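PDB 1VR8: GTP binding regulator from Thermotoga maritima, which is of unknown function but has a fold similar to the Ran-binding protein Mog1p and may regulate a GTP-binding protein. Local coordinates for residues 34-39 with 50-55; 59-64 with 118-123. One frame throughout, in Å; residues are numbered along the deposited sequence.

Interaction 1 of 2, residues 34-39 with 50-55; sequences SDVKEI and KVAVFE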
loop_
_atom_site.group_PDB
_atom_site.type_symbol
_atom_site.label_atom_id
_atom_site.label_comp_id
_atom_site.label_asym_id
_atom_site.label_seq_id
_atom_site.Cartn_x
_atom_site.Cartn_y
_atom_site.Cartn_z
ATOM N N SER A 34 -1.890 14.023 6.789
ATOM C CA SER A 34 -2.667 14.535 7.870
ATOM C C SER A 34 -2.647 13.689 9.139
ATOM O O SER A 34 -3.010 14.187 10.204
ATOM C CB SER A 34 -4.099 14.773 7.409
ATOM O OG SER A 34 -4.742 13.568 7.156
ATOM N N ASP A 35 -2.219 12.422 9.035
ATOM C CA ASP A 35 -2.196 11.509 10.166
ATOM C C ASP A 35 -1.267 10.340 9.891
ATOM O O ASP A 35 -1.136 9.900 8.768
ATOM C CB ASP A 35 -3.625 11.036 10.460
ATOM C CG ASP A 35 -3.839 10.556 11.879
ATOM O OD1 ASP A 35 -3.500 9.385 12.166
ATOM O OD2 ASP A 35 -4.413 11.331 12.704
ATOM N N VAL A 36 -0.628 9.882 10.954
ATOM C CA VAL A 36 0.205 8.679 10.962
ATOM C C VAL A 36 -0.039 7.961 12.278
ATOM O O VAL A 36 -0.023 8.587 13.344
ATOM C CB VAL A 36 1.712 8.980 10.830
ATOM C CG1 VAL A 36 2.511 7.685 10.820
ATOM C CG2 VAL A 36 2.007 9.769 9.580
ATOM N N LYS A 37 -0.275 6.656 12.197
ATOM C CA LYS A 37 -0.547 5.845 13.383
ATOM C C LYS A 37 0.053 4.461 13.198
ATOM O O LYS A 37 -0.162 3.840 12.151
ATOM C CB LYS A 37 -2.074 5.713 13.542
ATOM C CG LYS A 37 -2.523 4.950 14.753
ATOM C CD LYS A 37 -4.049 4.908 14.892
ATOM C CE LYS A 37 -4.692 4.162 13.770
ATOM N NZ LYS A 37 -6.026 3.594 14.214
ATOM N N GLU A 38 0.740 3.960 14.230
ATOM C CA GLU A 38 1.145 2.548 14.269
ATOM C C GLU A 38 -0.063 1.651 14.403
ATOM O O GLU A 38 -0.967 1.968 15.162
ATOM C CB GLU A 38 2.020 2.246 15.464
ATOM C CG GLU A 38 3.294 2.893 15.413
ATOM C CD GLU A 38 4.180 2.567 16.598
ATOM O OE1 GLU A 38 3.965 1.552 17.345
ATOM O OE2 GLU A 38 5.087 3.401 16.785
ATOM N N ILE A 39 -0.020 0.504 13.719
ATOM C CA ILE A 39 -1.084 -0.485 13.775
ATOM C C ILE A 39 -0.510 -1.885 14.031
ATOM O O ILE A 39 0.657 -2.156 13.755
ATOM C CB ILE A 39 -1.908 -0.493 12.469
ATOM C CG1 ILE A 39 -1.049 -0.910 11.260
ATOM C CG2 ILE A 39 -2.579 0.874 12.275
ATOM C CD1 ILE A 39 -1.850 -1.178 10.014
ATOM N N LYS A 50 2.135 0.685 9.847
ATOM C CA LYS A 50 1.576 2.010 10.068
ATOM C C LYS A 50 0.515 2.279 9.042
ATOM O O LYS A 50 0.511 1.700 7.946
ATOM C CB LYS A 50 2.655 3.097 10.016
ATOM C CG LYS A 50 3.657 2.929 11.098
ATOM C CD LYS A 50 4.561 4.141 11.258
ATOM C CE LYS A 50 5.617 3.859 12.312
ATOM N NZ LYS A 50 6.406 5.081 12.579
ATOM N N VAL A 51 -0.412 3.152 9.411
ATOM C CA VAL A 51 -1.363 3.723 8.486
ATOM C C VAL A 51 -1.200 5.256 8.486
ATOM O O VAL A 51 -1.092 5.880 9.547
ATOM C CB VAL A 51 -2.822 3.330 8.792
ATOM C CG1 VAL A 51 -3.220 3.730 10.182
ATOM C CG2 VAL A 51 -3.773 3.957 7.773
ATOM N N ALA A 52 -1.208 5.816 7.284
ATOM C CA ALA A 52 -1.123 7.238 7.041
ATOM C C ALA A 52 -2.326 7.698 6.280
ATOM O O ALA A 52 -2.883 6.938 5.450
ATOM C CB ALA A 52 0.155 7.541 6.251
ATOM N N VAL A 53 -2.798 8.900 6.592
ATOM C CA VAL A 53 -3.866 9.538 5.848
ATOM C C VAL A 53 -3.310 10.731 5.086
ATOM O O VAL A 53 -2.648 11.604 5.667
ATOM C CB VAL A 53 -5.020 10.002 6.768
ATOM C CG1 VAL A 53 -6.157 10.613 5.943
ATOM C CG2 VAL A 53 -5.549 8.865 7.591
ATOM N N PHE A 54 -3.587 10.750 3.791
ATOM C CA PHE A 54 -3.211 11.858 2.928
ATOM C C PHE A 54 -4.473 12.565 2.507
ATOM O O PHE A 54 -5.419 11.942 2.031
ATOM C CB PHE A 54 -2.486 11.348 1.699
ATOM C CG PHE A 54 -1.134 10.794 1.979
ATOM C CD1 PHE A 54 -0.975 9.476 2.357
ATOM C CD2 PHE A 54 -0.014 11.586 1.817
ATOM C CE1 PHE A 54 0.246 8.968 2.619
ATOM C CE2 PHE A 54 1.227 11.091 2.050
ATOM C CZ PHE A 54 1.382 9.794 2.464
ATOM N N GLU A 55 -4.486 13.877 2.670
ATOM C CA GLU A 55 -5.563 14.700 2.136
ATOM C C GLU A 55 -5.281 15.001 0.680
ATOM O O GLU A 55 -4.189 15.430 0.332
ATOM C CB GLU A 55 -5.659 15.997 2.908
ATOM C CG GLU A 55 -5.910 15.849 4.385
ATOM C CD GLU A 55 -7.184 15.100 4.738
ATOM O OE1 GLU A 55 -8.177 15.147 3.959
ATOM O OE2 GLU A 55 -7.191 14.458 5.829
HETATM O O HOH W 1 -3.261 7.550 10.173
#

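Interaction 2 of 2, residues 59-64 with 118-123; sequences GPVFLY and FIVEGK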
loop_
_atom_site.group_PDB
_atom_site.type_symbol
_atom_site.label_atom_id
_atom_site.label_comp_id
_atom_site.label_asym_id
_atom_site.label_seq_id
_atom_site.Cartn_x
_atom_site.Cartn_y
_atom_site.Cartn_z
ATOM N N GLY A 59 -10.447 13.818 -1.622
ATOM C CA GLY A 59 -10.776 13.488 -0.237
ATOM C C GLY A 59 -9.654 12.677 0.398
ATOM O O GLY A 59 -8.607 12.478 -0.213
ATOM N N PRO A 60 -9.874 12.180 1.617
ATOM C CA PRO A 60 -8.789 11.495 2.304
ATOM C C PRO A 60 -8.566 10.094 1.736
ATOM O O PRO A 60 -9.522 9.387 1.411
ATOM C CB PRO A 60 -9.271 11.450 3.748
ATOM C CG PRO A 60 -10.758 11.456 3.676
ATOM C CD PRO A 60 -11.108 12.237 2.424
ATOM N N VAL A 61 -7.301 9.731 1.617
ATOM C CA VAL A 61 -6.875 8.417 1.186
ATOM C C VAL A 61 -5.979 7.801 2.271
ATOM O O VAL A 61 -5.129 8.477 2.858
ATOM C CB VAL A 61 -6.114 8.521 -0.151
ATOM C CG1 VAL A 61 -5.570 7.183 -0.548
ATOM C CG2 VAL A 61 -7.062 9.055 -1.246
ATOM N N PHE A 62 -6.203 6.528 2.569
ATOM C CA PHE A 62 -5.481 5.832 3.613
ATOM C C PHE A 62 -4.438 4.917 2.994
ATOM O O PHE A 62 -4.715 4.174 2.063
ATOM C CB PHE A 62 -6.438 4.986 4.456
ATOM C CG PHE A 62 -7.459 5.778 5.236
ATOM C CD1 PHE A 62 -8.506 6.416 4.579
ATOM C CD2 PHE A 62 -7.393 5.858 6.616
ATOM C CE1 PHE A 62 -9.441 7.134 5.281
ATOM C CE2 PHE A 62 -8.341 6.593 7.334
ATOM C CZ PHE A 62 -9.347 7.218 6.683
ATOM N N LEU A 63 -3.226 4.983 3.514
ATOM C CA LEU A 63 -2.151 4.115 3.099
ATOM C C LEU A 63 -1.669 3.311 4.296
ATOM O O LEU A 63 -1.224 3.876 5.294
ATOM C CB LEU A 63 -1.006 4.919 2.540
ATOM C CG LEU A 63 0.272 4.133 2.255
ATOM C CD1 LEU A 63 0.059 3.320 1.014
ATOM C CD2 LEU A 63 1.457 5.047 2.095
ATOM N N TYR A 64 -1.773 2.003 4.175
ATOM C CA TYR A 64 -1.275 1.034 5.161
ATOM C C TYR A 64 0.023 0.459 4.635
ATOM O O TYR A 64 0.118 0.071 3.461
ATOM C CB TYR A 64 -2.276 -0.090 5.393
ATOM C CG TYR A 64 -3.629 0.362 5.902
ATOM C CD1 TYR A 64 -4.577 0.907 5.041
ATOM C CD2 TYR A 64 -3.967 0.228 7.226
ATOM C CE1 TYR A 64 -5.797 1.327 5.509
ATOM C CE2 TYR A 64 -5.208 0.646 7.711
ATOM C CZ TYR A 64 -6.123 1.183 6.837
ATOM O OH TYR A 64 -7.354 1.626 7.296
ATOM N N PHE A 118 1.642 -2.972 0.795
ATOM C CA PHE A 118 0.886 -1.695 0.835
ATOM C C PHE A 118 -0.584 -1.954 0.646
ATOM O O PHE A 118 -0.961 -2.830 -0.143
ATOM C CB PHE A 118 1.369 -0.773 -0.291
ATOM C CG PHE A 118 2.800 -0.314 -0.113
ATOM C CD1 PHE A 118 3.086 0.747 0.735
ATOM C CD2 PHE A 118 3.833 -0.973 -0.715
ATOM C CE1 PHE A 118 4.374 1.159 0.938
ATOM C CE2 PHE A 118 5.150 -0.578 -0.499
ATOM C CZ PHE A 118 5.410 0.489 0.326
ATOM N N ILE A 119 -1.416 -1.171 1.326
ATOM C CA ILE A 119 -2.835 -1.141 1.056
ATOM C C ILE A 119 -3.207 0.333 0.915
ATOM O O ILE A 119 -2.859 1.167 1.784
ATOM C CB ILE A 119 -3.685 -1.742 2.192
ATOM C CG1 ILE A 119 -3.200 -3.160 2.577
ATOM C CG2 ILE A 119 -5.158 -1.746 1.747
ATOM C CD1 ILE A 119 -3.748 -3.630 3.897
ATOM N N VAL A 120 -3.904 0.662 -0.161
ATOM C CA VAL A 120 -4.468 1.989 -0.314
ATOM C C VAL A 120 -5.987 1.876 -0.330
ATOM O O VAL A 120 -6.559 1.062 -1.071
ATOM C CB VAL A 120 -3.986 2.652 -1.604
ATOM C CG1 VAL A 120 -4.638 4.026 -1.813
ATOM C CG2 VAL A 120 -2.518 2.818 -1.565
ATOM N N GLU A 121 -6.648 2.681 0.484
ATOM C CA GLU A 121 -8.101 2.669 0.530
ATOM C C GLU A 121 -8.680 4.055 0.628
ATOM O O GLU A 121 -8.079 4.967 1.188
ATOM C CB GLU A 121 -8.641 1.749 1.630
ATOM C CG GLU A 121 -8.320 2.102 3.001
ATOM C CD GLU A 121 -9.037 1.224 4.071
ATOM O OE1 GLU A 121 -9.333 0.044 3.764
ATOM O OE2 GLU A 121 -9.230 1.753 5.217
ATOM N N GLY A 122 -9.866 4.219 0.066
ATOM C CA GLY A 122 -10.538 5.513 0.153
ATOM C C GLY A 122 -11.790 5.525 -0.691
ATOM O O GLY A 122 -11.971 4.677 -1.566
ATOM N N LYS A 123 -12.670 6.481 -0.403
ATOM C CA LYS A 123 -13.913 6.618 -1.136
ATOM C C LYS A 123 -13.644 7.113 -2.541
ATOM O O LYS A 123 -14.321 6.721 -3.479
ATOM C CB LYS A 123 -14.839 7.607 -0.425
ATOM C CG LYS A 123 -15.378 7.073 0.886
ATOM C CD LYS A 123 -16.399 5.960 0.667
HETATM O O HOH W 2 -11.850 7.906 2.044
#

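Interaction 1 of 2, residues 34-39 with 50-55
Strand 34-39 runs antiparallel to residues 50-55 of the bulged strand 45-56, and the pairing is tightest along the backbones. Lys37 and Val51 form a hydrogen-bonded pair in which each N lies nearly on the axis of the partner's C=O, Val51 N to Lys37 O measuring 2.8 Å. Val53 N donates to Asp35 O from above the carbonyl plane. In return, Val53 O receives a straight bond from Ser34 N (2.8 Å, 178°) and only a weak one from Asp35 N, so that two residues face one in a classic beta bulge. Close side-chain packing centres on the buried Val51, which rests on Tyr64 of the next strand. Its CG1, between the backbone N and carbonyl carbon (chi1 58°), meets Ile39 CG2 at 3.6 Å, the two side chains crossing at about a right angle. On the face of Val36 and Ala52, the extended Lys50 chain crosses Val36 obliquely, its CD 4.1 Å from Val36 CG1, and runs alongside Glu38; its NZ forms a salt bridge with Asp20 of helix 19-24.

The looser, polar side lies at the exposed ends of Lys37 and Asp35, on the face they share with Val51 and Val53, and at the Ser34 bulge. Lys37 follows Val51 as far as CE, with its bend at chi3, and the ammonium end then turns off from the partner strand. A water bridges Asp35 OD1 to Val51 O, donating to both and giving that carbonyl a second partner besides Lys37 N. At the bulge, Ser34 OG lies 2.9 Å from Glu55 OE2 and 3.2 Å from Val53 O; the Glu55 chain, bent at chi2, brings the carboxylate back to it. Backbone hydrogen bonds thus supply most of the directional bonding, while polar side chains and the water suit an exposed edge strand.

Interaction 2 of 2, residues 59-64 with 118-123
Four backbone hydrogen bonds join strand 59-67 to strand 116-122 in antiparallel register, two at each of the pairs Phe62-Glu121 and Tyr64-Ile119. Phe62 N reaches Glu121 O at 2.8 Å almost along the C=O axis, whereas Ile119 N meets a lone pair of Tyr64 O. Beyond the strand end, a water accepts from Lys123 N and donates to Pro60 O.

Apolar contacts fill the face that carries Leu63 and Val120: Val61 CG1 touches Val120 CG1 at 3.5 Å, and Leu63 CD1 lies against Val120 CG2 at 3.7 Å. Helix 126-138 packs on Val61 and Val120 through Phe129.

The polar side-chain contact lies on the other face. Tyr64 OH donates to Glu121 OE2 (2.8 Å) from above the carboxylate plane, ring and carboxylate standing 85° apart, while Glu121 CG sits at the ring edge. Glu121 OE1 is hydrogen-bonded to Tyr42 OH, and the Tyr42 ring also meets Tyr64 edge-to-face. An alanine in place of Tyr64 would remove the hydroxyl bond to Glu121 OE2 and the ring beside Ile119, and would probably leave the carboxylate less firmly held.

Such pairing, with one face under a helix, belongs to the central antiparallel sheet of a Mog1p-like alpha/beta fold.

Overall arrangement
Both interactions belong to one antiparallel sheet and sit side by side in it, their centres about 9 Å apart. Strands 45-56 and 59-67, consecutive in the chain, join them through backbone pairs such as Ala52 with Leu63 and Phe54 with Val61, while Val53 packs on the Phe62 ring. Interaction 2 is the buried one, closing a long chain excursion with regular pairing and apolar side chains against helix 126-138. Interaction 1 is a surface contact between strands close in sequence, with a bulge, a bridging water and long charged side chains. Their polar groups differ accordingly: a tyrosine-carboxylate bond in the former, serine, carboxylate and lysine groups in the latter.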